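Long-range contacts in PBP domain-containing protein (Vibrio parahaemolyticus, PDB 3MUQ), which is of unknown function but belongs to the periplasmic binding protein superfamily and is made with a signal sequence, so it probably binds a small ligand outside the cytoplasm: residues D85-G90 with S170-W175; V89-D94 with E163-T168; T117-G122 with G155-M160. One frame throughout, in Å; residues are numbered along the deposited sequence.

Contact 1: residues D85-G90 with S170-W175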
# COMPACT_ATOMS: atom_id res chain seq x y z
N ASP A 85 -7.72 3.28 8.29
CA ASP A 85 -8.69 2.44 8.98
C ASP A 85 -8.62 2.77 10.48
O ASP A 85 -7.70 2.34 11.18
CB ASP A 85 -8.33 0.97 8.71
CG ASP A 85 -9.23 -0.02 9.43
OD1 ASP A 85 -10.37 0.33 9.81
OD2 ASP A 85 -8.78 -1.18 9.58
N PHE A 86 -9.58 3.55 10.97
CA PHE A 86 -9.54 4.04 12.35
C PHE A 86 -10.65 3.44 13.20
O PHE A 86 -11.74 3.16 12.70
CB PHE A 86 -9.62 5.57 12.39
CG PHE A 86 -8.41 6.25 11.82
CD1 PHE A 86 -7.28 6.45 12.61
CD2 PHE A 86 -8.39 6.68 10.50
CE1 PHE A 86 -6.15 7.07 12.09
CE2 PHE A 86 -7.26 7.30 9.97
CZ PHE A 86 -6.14 7.49 10.77
N VAL A 87 -10.37 3.22 14.48
CA VAL A 87 -11.37 2.70 15.41
C VAL A 87 -11.36 3.50 16.70
O VAL A 87 -10.36 4.13 17.03
CB VAL A 87 -11.14 1.21 15.74
CG1 VAL A 87 -11.17 0.35 14.46
CG2 VAL A 87 -9.83 1.02 16.50
N ILE A 88 -12.48 3.49 17.41
CA ILE A 88 -12.58 4.16 18.69
C ILE A 88 -12.50 3.09 19.76
O ILE A 88 -13.32 2.18 19.81
CB ILE A 88 -13.91 4.93 18.89
CG1 ILE A 88 -14.16 5.93 17.76
CG2 ILE A 88 -13.93 5.62 20.27
CD1 ILE A 88 -13.01 6.94 17.52
N VAL A 89 -11.49 3.18 20.61
CA VAL A 89 -11.34 2.21 21.68
C VAL A 89 -11.57 2.89 23.03
O VAL A 89 -11.47 4.11 23.15
CB VAL A 89 -9.96 1.55 21.64
CG1 VAL A 89 -9.66 1.06 20.20
CG2 VAL A 89 -8.90 2.50 22.14
N GLY A 90 -11.92 2.09 24.04
CA GLY A 90 -12.18 2.61 25.37
C GLY A 90 -12.36 1.49 26.37
O GLY A 90 -12.13 0.33 26.05
N SER A 170 -7.70 5.26 17.36
CA SER A 170 -6.46 4.62 16.93
C SER A 170 -6.56 4.09 15.52
O SER A 170 -7.65 3.72 15.08
CB SER A 170 -6.16 3.44 17.85
OG SER A 170 -4.94 2.81 17.50
N ASP A 171 -5.44 4.01 14.81
CA ASP A 171 -5.45 3.23 13.58
C ASP A 171 -5.59 1.79 14.02
O ASP A 171 -5.11 1.42 15.10
CB ASP A 171 -4.15 3.41 12.81
CG ASP A 171 -2.97 2.84 13.55
OD1 ASP A 171 -2.39 3.57 14.39
OD2 ASP A 171 -2.64 1.66 13.31
N ARG A 172 -6.26 0.96 13.23
CA ARG A 172 -6.47 -0.43 13.64
C ARG A 172 -5.15 -1.20 13.85
O ARG A 172 -5.06 -2.07 14.72
CB ARG A 172 -7.35 -1.19 12.65
CG ARG A 172 -7.90 -2.51 13.23
CD ARG A 172 -8.76 -3.30 12.22
NE ARG A 172 -9.80 -2.48 11.60
CZ ARG A 172 -11.06 -2.44 12.02
NH1 ARG A 172 -11.43 -3.17 13.06
NH2 ARG A 172 -11.95 -1.65 11.42
N GLY A 173 -4.15 -0.90 13.04
CA GLY A 173 -2.87 -1.59 13.16
C GLY A 173 -2.22 -1.49 14.54
O GLY A 173 -1.75 -2.49 15.10
N THR A 174 -2.16 -0.28 15.07
CA THR A 174 -1.48 -0.10 16.34
C THR A 174 -2.31 -0.78 17.41
O THR A 174 -1.78 -1.45 18.30
CB THR A 174 -1.23 1.39 16.67
OG1 THR A 174 -0.66 2.02 15.52
CG2 THR A 174 -0.26 1.52 17.86
N TRP A 175 -3.63 -0.66 17.28
CA TRP A 175 -4.56 -1.32 18.21
C TRP A 175 -4.31 -2.82 18.29
O TRP A 175 -4.24 -3.38 19.37
CB TRP A 175 -6.01 -1.09 17.78
CG TRP A 175 -6.94 -2.08 18.41
CD1 TRP A 175 -7.64 -3.08 17.79
CD2 TRP A 175 -7.20 -2.21 19.81
NE1 TRP A 175 -8.35 -3.80 18.72
CE2 TRP A 175 -8.10 -3.29 19.97
CE3 TRP A 175 -6.78 -1.51 20.94
CZ2 TRP A 175 -8.58 -3.69 21.21
CZ3 TRP A 175 -7.26 -1.91 22.18
CH2 TRP A 175 -8.16 -2.98 22.30
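Asp85 OD2 accepts from Arg172 NE at 2.6 Å and also from Asn225 ND2 of the second subunit. The guanidinium meets the carboxylate side-on: while NE serves OD2, NH2 reaches OD1 at 3.0 Å on its syn lone pair. The two planes are turned 33° apart. OD2 lies in the guanidinium plane, whereas NE stands somewhat out of the carboxylate plane. With CG anti to the backbone N (chi1 -164°), a bend at chi3 sets the guanidinium with one face on Val87 CG1, 3.7 Å from Arg172 CZ, and its NE/NH2 edge to the acid. A third bond joins the same pair through the backbone, Arg172 N giving to Asp85 O at 2.9 Å, and NH1 turns to Gln189.

Val87 and Ser170 form an antiparallel hydrogen-bonded pair, each N-H giving to the other's carbonyl. Farther along strand 78-90, Val89 CG1 sits over the six-membered ring of Trp175, 4.2 Å from its centroid, in a CH-pi contact displaced toward the rim.

Strand 168-171 passes directly into helix 172-178 here. Asp171 is the N-cap: OD2 accepts from Thr174 N at 2.7 Å, and OD1 receives the Thr174 hydroxyl on its syn lone pair. A further acid, Asp221 of the second subunit, makes a long, weak ion pair with Arg172 NE. The nearby arginine would be expected to keep Asp85 ionised, and their salt bridge fastens the first turn of the helix to the strand at the subunit interface.

Contact 2: residues V89-D94 with E163-T168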
# COMPACT_ATOMS: atom_id res chain seq x y z
N VAL A 89 -11.49 3.18 20.61
CA VAL A 89 -11.34 2.21 21.68
C VAL A 89 -11.57 2.89 23.03
O VAL A 89 -11.47 4.11 23.15
CB VAL A 89 -9.96 1.55 21.64
CG1 VAL A 89 -9.66 1.06 20.20
CG2 VAL A 89 -8.90 2.50 22.14
N GLY A 90 -11.92 2.09 24.04
CA GLY A 90 -12.18 2.61 25.37
C GLY A 90 -12.36 1.49 26.37
O GLY A 90 -12.13 0.33 26.05
N PRO A 91 -12.77 1.84 27.60
CA PRO A 91 -12.88 0.81 28.64
C PRO A 91 -14.00 -0.14 28.26
O PRO A 91 -15.01 0.30 27.69
CB PRO A 91 -13.26 1.61 29.90
CG PRO A 91 -12.81 3.02 29.61
CD PRO A 91 -13.01 3.20 28.12
N LYS A 92 -13.83 -1.42 28.58
CA LYS A 92 -14.86 -2.40 28.28
C LYS A 92 -16.23 -1.94 28.82
O LYS A 92 -17.26 -2.17 28.20
CB LYS A 92 -14.48 -3.77 28.85
CG LYS A 92 -15.37 -4.91 28.37
CD LYS A 92 -14.95 -6.24 28.97
CE LYS A 92 -15.27 -7.40 28.03
NZ LYS A 92 -16.63 -7.30 27.43
N ALA A 93 -16.22 -1.26 29.96
CA ALA A 93 -17.45 -0.81 30.59
C ALA A 93 -18.10 0.41 29.91
O ALA A 93 -19.24 0.74 30.21
CB ALA A 93 -17.20 -0.52 32.08
N ASP A 94 -17.38 1.08 29.02
CA ASP A 94 -17.97 2.13 28.18
C ASP A 94 -18.84 3.13 28.95
O ASP A 94 -20.04 3.27 28.69
CB ASP A 94 -18.81 1.47 27.09
CG ASP A 94 -19.37 2.46 26.09
OD1 ASP A 94 -18.84 3.59 25.96
OD2 ASP A 94 -20.35 2.09 25.42
N GLU A 163 -4.17 3.10 30.95
CA GLU A 163 -3.85 3.48 32.32
C GLU A 163 -4.99 4.30 32.95
O GLU A 163 -5.40 4.07 34.10
CB GLU A 163 -2.56 4.29 32.36
CG GLU A 163 -2.26 4.91 33.72
CD GLU A 163 -2.11 3.87 34.82
OE1 GLU A 163 -1.54 2.79 34.55
OE2 GLU A 163 -2.56 4.14 35.95
N MSE A 164 -5.50 5.27 32.20
CA MSE A 164 -6.51 6.17 32.73
C MSE A 164 -7.94 5.69 32.46
O MSE A 164 -8.90 6.37 32.81
CB MSE A 164 -6.29 7.58 32.19
CG MSE A 164 -5.00 8.16 32.67
SE MSE A 164 -4.81 9.99 32.09
CE MSE A 164 -6.34 10.73 33.07
N GLN A 165 -8.06 4.51 31.85
CA GLN A 165 -9.37 4.01 31.42
C GLN A 165 -10.14 5.08 30.64
O GLN A 165 -11.24 5.48 31.02
CB GLN A 165 -10.19 3.53 32.62
CG GLN A 165 -9.65 2.21 33.20
CD GLN A 165 -9.75 1.08 32.19
OE1 GLN A 165 -10.84 0.55 31.96
NE2 GLN A 165 -8.62 0.71 31.58
N GLY A 166 -9.56 5.54 29.55
CA GLY A 166 -10.23 6.52 28.71
C GLY A 166 -10.41 6.06 27.28
O GLY A 166 -9.99 4.97 26.89
N TYR A 167 -11.04 6.92 26.49
CA TYR A 167 -11.27 6.67 25.08
C TYR A 167 -10.14 7.27 24.25
O TYR A 167 -9.52 8.24 24.65
CB TYR A 167 -12.59 7.31 24.65
CG TYR A 167 -13.81 6.71 25.30
CD1 TYR A 167 -14.53 5.69 24.69
CD2 TYR A 167 -14.25 7.18 26.54
CE1 TYR A 167 -15.66 5.14 25.30
CE2 TYR A 167 -15.38 6.64 27.16
CZ TYR A 167 -16.08 5.63 26.53
OH TYR A 167 -17.20 5.11 27.14
N THR A 168 -9.90 6.69 23.08
CA THR A 168 -9.04 7.32 22.08
C THR A 168 -9.41 6.81 20.68
O THR A 168 -10.13 5.81 20.53
CB THR A 168 -7.53 7.07 22.39
OG1 THR A 168 -6.73 8.02 21.67
CG2 THR A 168 -7.10 5.66 22.01
O HOH W 1 -11.76 -1.86 30.73
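Tyr167 OH donates to Asp94 OD1 at 2.5 Å, a short bond made on the anti lone pair of the carboxylate oxygen. The acid meets the ring at its edge, in the ring plane, with the carboxylate turned 74° against the ring. Although Asp94 CB leaves the backbone pointing away from segment 163-168, CG is anti to the backbone N (chi1 -175°) and OD1 comes back to the phenol. OD1 also accepts from Ile98 N and OD2 from Lys99 N, while the tyrosine oxygen has a second partner in Ala96 N; these bonds tie the side chains of Asp94 and Tyr167 to backbone N-H groups of the loop that follows.

Of the backbone bonds, two join Val89 and Thr168 as an antiparallel hydrogen-bonded pair, with Val89 N to Thr168 O at 3.0 Å. Tyr167 CA adds a CA-H...O contact to Val89 O. Within 89-94, Asp94 N bonds to Pro91 O and closes a type I turn.

Apolar contact centres on Pro91. Its CD stands over the middle of the Tyr167 ring, 4.2 Å from the centroid and only 8° off the normal, a CH-pi contact. The methyls Val89 CG2 and Thr168 CG2 run side by side, 3.6 Å apart.

The proline ring also closely approaches a carbonyl oxygen, with Pro91 CG 3.2 Å from Gln165 O. One water links the segments, accepting from Lys92 N and donating to Gln165 OE1 at 2.9 Å; Gln165 NE2 is held by Ser162 O and Asp183 O.

Gln165, at positive phi, ends helix 154-163 in a Schellman motif, from which the chain runs into strand 168-171 beside strand 78-90. Leu158 of that helix packs on Val89 and Thr168, while Leu187 of strand 185-188 touches Tyr167 and Asp94.

Contact 3: residues T117-G122 with G155-M160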
# COMPACT_ATOMS: atom_id res chain seq x y z
N THR A 117 -12.97 10.49 29.89
CA THR A 117 -11.56 10.68 29.62
C THR A 117 -11.24 10.38 28.14
O THR A 117 -11.68 9.36 27.60
CB THR A 117 -10.69 9.84 30.58
OG1 THR A 117 -10.84 10.37 31.91
CG2 THR A 117 -9.21 9.90 30.19
N PHE A 118 -10.52 11.29 27.49
CA PHE A 118 -10.14 11.12 26.08
C PHE A 118 -8.69 11.49 25.87
O PHE A 118 -8.25 12.59 26.22
CB PHE A 118 -11.02 11.97 25.16
CG PHE A 118 -10.80 11.70 23.71
CD1 PHE A 118 -11.60 10.79 23.03
CD2 PHE A 118 -9.75 12.32 23.03
CE1 PHE A 118 -11.38 10.53 21.70
CE2 PHE A 118 -9.52 12.05 21.70
CZ PHE A 118 -10.33 11.16 21.03
N ILE A 119 -7.92 10.56 25.32
CA ILE A 119 -6.50 10.80 25.13
C ILE A 119 -6.23 11.17 23.68
O ILE A 119 -6.53 10.39 22.77
CB ILE A 119 -5.66 9.56 25.49
CG1 ILE A 119 -6.12 8.95 26.83
CG2 ILE A 119 -4.15 9.91 25.48
CD1 ILE A 119 -6.18 9.94 27.98
N SER A 120 -5.67 12.35 23.45
CA SER A 120 -5.26 12.75 22.11
C SER A 120 -3.74 12.63 21.98
O SER A 120 -3.01 12.89 22.94
CB SER A 120 -5.71 14.18 21.81
OG SER A 120 -5.03 14.66 20.67
N ARG A 121 -3.27 12.24 20.80
CA ARG A 121 -1.85 12.22 20.52
C ARG A 121 -1.24 13.62 20.65
O ARG A 121 -0.12 13.77 21.14
CB ARG A 121 -1.61 11.64 19.12
CG ARG A 121 -1.96 10.17 19.04
CD ARG A 121 -1.63 9.59 17.68
NE ARG A 121 -0.25 9.86 17.28
CZ ARG A 121 0.33 9.29 16.21
NH1 ARG A 121 -0.36 8.41 15.48
NH2 ARG A 121 1.58 9.58 15.89
N GLY A 122 -2.00 14.65 20.25
CA GLY A 122 -1.56 16.03 20.40
C GLY A 122 -0.17 16.31 19.84
O GLY A 122 0.58 17.11 20.37
N GLY A 155 1.17 4.32 20.07
CA GLY A 155 1.35 3.32 21.12
C GLY A 155 1.26 3.90 22.53
O GLY A 155 0.48 3.44 23.35
N PRO A 156 2.09 4.91 22.83
CA PRO A 156 2.05 5.55 24.16
C PRO A 156 0.67 6.15 24.45
O PRO A 156 0.22 6.12 25.59
CB PRO A 156 3.11 6.66 24.04
CG PRO A 156 4.12 6.06 23.03
CD PRO A 156 3.23 5.38 22.01
N THR A 157 0.02 6.70 23.43
CA THR A 157 -1.35 7.19 23.56
C THR A 157 -2.29 6.06 23.99
O THR A 157 -3.05 6.22 24.94
CB THR A 157 -1.84 7.87 22.26
OG1 THR A 157 -1.03 9.02 22.02
CG2 THR A 157 -3.30 8.30 22.36
N LEU A 158 -2.21 4.90 23.33
CA LEU A 158 -2.97 3.73 23.79
C LEU A 158 -2.65 3.34 25.26
O LEU A 158 -3.57 3.08 26.06
CB LEU A 158 -2.76 2.53 22.85
CG LEU A 158 -3.45 2.66 21.48
CD1 LEU A 158 -2.96 1.58 20.50
CD2 LEU A 158 -4.98 2.63 21.61
N ASN A 159 -1.36 3.27 25.60
CA ASN A 159 -0.95 2.94 26.96
C ASN A 159 -1.56 3.91 27.95
O ASN A 159 -2.01 3.53 29.03
CB ASN A 159 0.59 2.95 27.11
CG ASN A 159 1.26 1.86 26.28
OD1 ASN A 159 0.68 0.80 26.05
ND2 ASN A 159 2.50 2.11 25.84
N MSE A 160 -1.58 5.18 27.58
CA MSE A 160 -2.18 6.20 28.43
C MSE A 160 -3.69 5.96 28.58
O MSE A 160 -4.23 6.03 29.68
CB MSE A 160 -1.89 7.61 27.88
CG MSE A 160 -2.22 8.74 28.86
SE MSE A 160 -1.13 8.65 30.52
CE MSE A 160 0.58 8.67 29.66
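Thr157 meets the other segment with both branches of its side chain, the methyl against Ile119 and the hydroxyl against Arg121. The Ile119 and Thr157 side chains slide past each other in opposite directions, one reaching from the strand and the other from the helix, and their CG2 methyls come to 3.6 Å. In Thr157, OG1 is anti to the carbonyl carbon (chi1 -64°), which leaves CG2 anti to the backbone N and facing Ile119.

Arg121 crosses Thr157 at about a right angle. Its CG approaches Thr157 OG1 to 3.3 Å, a van der Waals contact of an aliphatic carbon with the hydroxyl oxygen, whose hydrogen bond goes to Gly153 O. The charged end of the arginine serves other partners: NH2 forms a salt bridge with Asp123, and NH1 bonds to O of the C-terminal residue Leu237.

The selenomethionine at Met160 completes the contact with the near part of its chain. Its CB lies 4.0 Å from Ile119 CG2, so that this one methyl touches two successive turns of the helix, and bends at chi2 and chi3 lead the selenium end away. No hydrogen bond joins the two segments.

The axes of strand 118-120 and helix 155-160 run nearly antiparallel, at 164°, and approach to 8.3 Å. Strand 118-120 and its parallel neighbour 147-149 are joined through helix 126-138 in a beta-alpha-beta crossover, and helix 154-163 packs on strand 118-120 of that unit. Ser120, pointing away from helix 154-163, reaches Glu131 of helix 126-138. Leu158 turns from this contact toward Thr168 and Ser170 of strand 168-171.

Overall arrangement
From the N terminus, strand 78-90 and the turn after it supply the first segments of contacts 1 and 2, which share Val89 and Gly90. The chain then passes strand 118-120 and returns through helix 154-163, closing contact 3, the shortest loop. Contact 2 closes next, at 163-168, and contact 1 last, at 170-175; the loop of contact 2 lies within that of contact 1, and contact 3 is nested inside both. Contacts 1 and 2 pair the long strand with strand 168-171 in the mixed sheet, whereas contact 3 joins the helix to the two-stranded parallel sheet. Thr168 OG1 and Ile119 O, 2.6 Å apart in a probable hydrogen bond, link contacts 2 and 3.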